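Local coordinates for protein endo-1,3-beta-glucanase, family GH16 (Zobellia galactanivorans, PDB 4BOW) that probably hydrolyses internal beta-1,3-glucosidic bonds of glucans such as laminarin, as a calcium-binding glycoside hydrolase of family 16, at residues A[113-118]-A[223-228]. The protein carries 1 engineered substitution. Numbering follows the deposited sequence.
With GLC (alpha-D-glucopyranose), chain C; BGC (beta-D-glucopyranose), chain B.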
loop_
_atom_site.group_PDB
_atom_site.type_symbol
_atom_site.label_atom_id
_atom_site.label_comp_id
_atom_site.label_asym_id
_atom_site.label_seq_id
_atom_site.Cartn_x
_atom_site.Cartn_y
_atom_site.Cartn_z
ATOM N N ALA A 113 2.693 -1.602 3.689
ATOM C CA ALA A 113 2.210 -2.172 2.467
ATOM C C ALA A 113 2.412 -1.240 1.311
ATOM O O ALA A 113 2.384 -0.002 1.425
ATOM C CB ALA A 113 0.680 -2.515 2.629
ATOM N N ILE A 114 2.595 -1.924 0.152
ATOM C CA ILE A 114 2.619 -1.309 -1.157
ATOM C C ILE A 114 1.557 -2.100 -1.927
ATOM O O ILE A 114 1.720 -3.310 -2.113
ATOM C CB ILE A 114 3.986 -1.503 -1.896
ATOM C CG1 ILE A 114 5.127 -0.925 -1.005
ATOM C CG2 ILE A 114 3.937 -0.860 -3.296
ATOM C CD1 ILE A 114 6.523 -1.349 -1.533
ATOM N N TRP A 115 0.469 -1.478 -2.364
ATOM C CA TRP A 115 -0.624 -2.262 -2.914
ATOM C C TRP A 115 -1.462 -1.403 -3.844
ATOM O O TRP A 115 -1.196 -0.216 -4.031
ATOM C CB TRP A 115 -1.423 -2.892 -1.754
ATOM C CG TRP A 115 -1.992 -1.973 -0.703
ATOM C CD1 TRP A 115 -1.306 -1.108 0.135
ATOM C CD2 TRP A 115 -3.367 -1.889 -0.337
ATOM N NE1 TRP A 115 -2.204 -0.510 1.036
ATOM C CE2 TRP A 115 -3.445 -0.948 0.749
ATOM C CE3 TRP A 115 -4.555 -2.506 -0.824
ATOM C CZ2 TRP A 115 -4.661 -0.674 1.425
ATOM C CZ3 TRP A 115 -5.758 -2.208 -0.147
ATOM C CH2 TRP A 115 -5.825 -1.310 0.946
ATOM N N THR A 116 -2.471 -2.020 -4.427
ATOM C CA THR A 116 -3.363 -1.304 -5.304
ATOM C C THR A 116 -4.819 -1.570 -4.969
ATOM O O THR A 116 -5.177 -2.600 -4.346
ATOM C CB THR A 116 -3.202 -1.730 -6.788
ATOM O OG1 THR A 116 -3.895 -3.018 -7.033
ATOM C CG2 THR A 116 -1.736 -1.815 -7.234
ATOM N N LEU A 117 -5.703 -0.664 -5.351
ATOM C CA LEU A 117 -7.153 -0.863 -5.306
ATOM C C LEU A 117 -7.666 -0.498 -6.680
ATOM O O LEU A 117 -7.215 0.482 -7.312
ATOM C CB LEU A 117 -7.878 0.046 -4.296
ATOM C CG LEU A 117 -7.789 -0.450 -2.864
ATOM C CD1 LEU A 117 -8.236 0.689 -1.925
ATOM C CD2 LEU A 117 -8.659 -1.750 -2.746
ATOM N N GLY A 118 -8.693 -1.243 -7.157
ATOM C CA GLY A 118 -9.407 -0.727 -8.373
ATOM C C GLY A 118 -9.908 0.704 -8.100
ATOM O O GLY A 118 -10.409 1.050 -7.009
ATOM N N TYR A 223 -5.268 2.274 -8.592
ATOM C CA TYR A 223 -4.301 3.253 -8.078
ATOM C C TYR A 223 -3.436 2.611 -7.009
ATOM O O TYR A 223 -3.796 1.548 -6.455
ATOM C CB TYR A 223 -4.982 4.521 -7.571
ATOM C CG TYR A 223 -6.016 4.281 -6.481
ATOM C CD1 TYR A 223 -5.698 4.262 -5.111
ATOM C CD2 TYR A 223 -7.417 4.080 -6.808
ATOM C CE1 TYR A 223 -6.670 4.037 -4.086
ATOM C CE2 TYR A 223 -8.409 3.886 -5.809
ATOM C CZ TYR A 223 -7.996 3.882 -4.508
ATOM O OH TYR A 223 -8.951 3.716 -3.567
ATOM N N LEU A 224 -2.295 3.218 -6.724
ATOM C CA LEU A 224 -1.326 2.641 -5.768
ATOM C C LEU A 224 -1.603 3.214 -4.362
ATOM O O LEU A 224 -1.947 4.402 -4.263
ATOM C CB LEU A 224 0.077 3.067 -6.249
ATOM C CG LEU A 224 1.269 2.438 -5.532
ATOM C CD1 LEU A 224 1.382 0.962 -5.892
ATOM C CD2 LEU A 224 2.569 3.155 -5.901
ATOM N N LEU A 225 -1.351 2.424 -3.372
ATOM C CA LEU A 225 -1.374 2.842 -1.953
ATOM C C LEU A 225 -0.052 2.501 -1.275
ATOM O O LEU A 225 0.552 1.470 -1.577
ATOM C CB LEU A 225 -2.526 2.113 -1.198
ATOM C CG LEU A 225 -3.923 2.431 -1.723
ATOM C CD1 LEU A 225 -4.372 1.388 -2.796
ATOM C CD2 LEU A 225 -4.957 2.451 -0.510
ATOM N N LEU A 226 0.366 3.413 -0.391
ATOM C CA LEU A 226 1.551 3.234 0.417
ATOM C C LEU A 226 1.158 3.563 1.862
ATOM O O LEU A 226 0.628 4.656 2.093
ATOM C CB LEU A 226 2.654 4.229 -0.043
ATOM C CG LEU A 226 3.064 4.090 -1.493
ATOM C CD1 LEU A 226 3.938 5.353 -1.904
ATOM C CD2 LEU A 226 3.804 2.795 -1.715
ATOM N N ASN A 227 1.484 2.696 2.825
ATOM C CA ASN A 227 1.032 2.992 4.212
ATOM C C ASN A 227 1.841 2.167 5.184
ATOM O O ASN A 227 2.474 1.155 4.810
ATOM C CB ASN A 227 -0.494 2.740 4.448
ATOM C CG ASN A 227 -0.788 1.272 4.276
ATOM O OD1 ASN A 227 -0.830 0.749 3.155
ATOM N ND2 ASN A 227 -0.953 0.590 5.400
ATOM N N ILE A 228 1.753 2.576 6.477
ATOM C CA ILE A 228 2.092 1.673 7.600
ATOM C C ILE A 228 0.886 1.612 8.517
ATOM O O ILE A 228 0.512 2.640 9.140
ATOM C CB ILE A 228 3.336 2.127 8.463
ATOM C CG1 ILE A 228 4.579 2.495 7.633
ATOM C CG2 ILE A 228 3.608 1.027 9.448
ATOM C CD1 ILE A 228 5.599 3.144 8.567
HETATM C C1 GLC C . -4.548 -6.283 1.788
HETATM C C2 GLC C . -5.816 -6.193 2.610
HETATM C C3 GLC C . -6.231 -4.764 2.996
HETATM C C4 GLC C . -4.994 -4.187 3.669
HETATM C C5 GLC C . -3.969 -4.083 2.597
HETATM C C6 GLC C . -2.638 -3.392 3.013
HETATM O O1 GLC C . -4.817 -5.742 0.506
HETATM O O2 GLC C . -6.827 -6.835 1.851
HETATM O O3 GLC C . -7.368 -4.747 3.919
HETATM O O4 GLC C . -5.341 -2.870 4.069
HETATM O O5 GLC C . -3.557 -5.414 2.236
HETATM O O6 GLC C . -2.024 -4.131 4.140
HETATM C C2 BGC B . -9.693 -4.732 4.305
HETATM C C3 BGC B . -11.001 -4.399 3.666
HETATM C C4 BGC B . -10.977 -3.003 3.003
HETATM C C5 BGC B . -9.853 -3.008 1.929
HETATM C C6 BGC B . -9.643 -1.646 1.275
HETATM C C1 BGC B . -8.636 -4.564 3.240
HETATM O O2 BGC B . -9.670 -6.044 4.778
HETATM O O3 BGC B . -11.966 -4.263 4.766
HETATM O O4 BGC B . -12.182 -2.747 2.250
HETATM O O5 BGC B . -8.636 -3.251 2.683
HETATM O O6 BGC B . -9.329 -0.621 2.280
#
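The indole of Trp115 lies across the side chain of Leu225, whose CB sits over the five-membered ring, 3.7 Å from its centroid and 20° off the normal, while CD2 of Leu225 reaches CZ2 of the indole. Over the opposite face lies the glucose unit GLC, its C6 3.4 Å from CE2 of Trp115, so the ring is held between leucine and sugar. With CG set between the backbone N and the carbonyl carbon (chi1 56°), the indole puts NE1 beside Asn227, whose OD1 accepts a 2.8 Å bond from NE1 close to the ring plane; amide and indole planes stand 72° apart. Replacing Trp115 by an alanine would probably strip the sugar of its aromatic platform and leave Asn227 OD1 without this donor. The segments belong to neighbouring antiparallel strands of the family 16 domain, a beta-sandwich (jelly-roll), and Ala113, Trp115, Leu117, Tyr223, Leu225 and Asn227 share the sheet face on which the sugars are bound. Ala113 CB extends the sugar contact, 3.5 Å from C6 of GLC; Asp144, Glu147 and Asn44 are hydrogen-bonded to the same unit. Farther along, Leu117 CB packs over the Tyr223 ring, 4.3 Å from its centroid, and the phenol OH is hydrogen-bonded to Ser121. On the other face, Ile114 CG2 touches both Leu226 CD2 (4.0 Å) and Leu224 CD1, against strand 244-255. Paired backbone bonds join Ala113 to Asn227, Trp115 to Leu225 and Leu117 to Tyr223; the shortest runs from Leu225 N to Trp115 O, 2.7 Å.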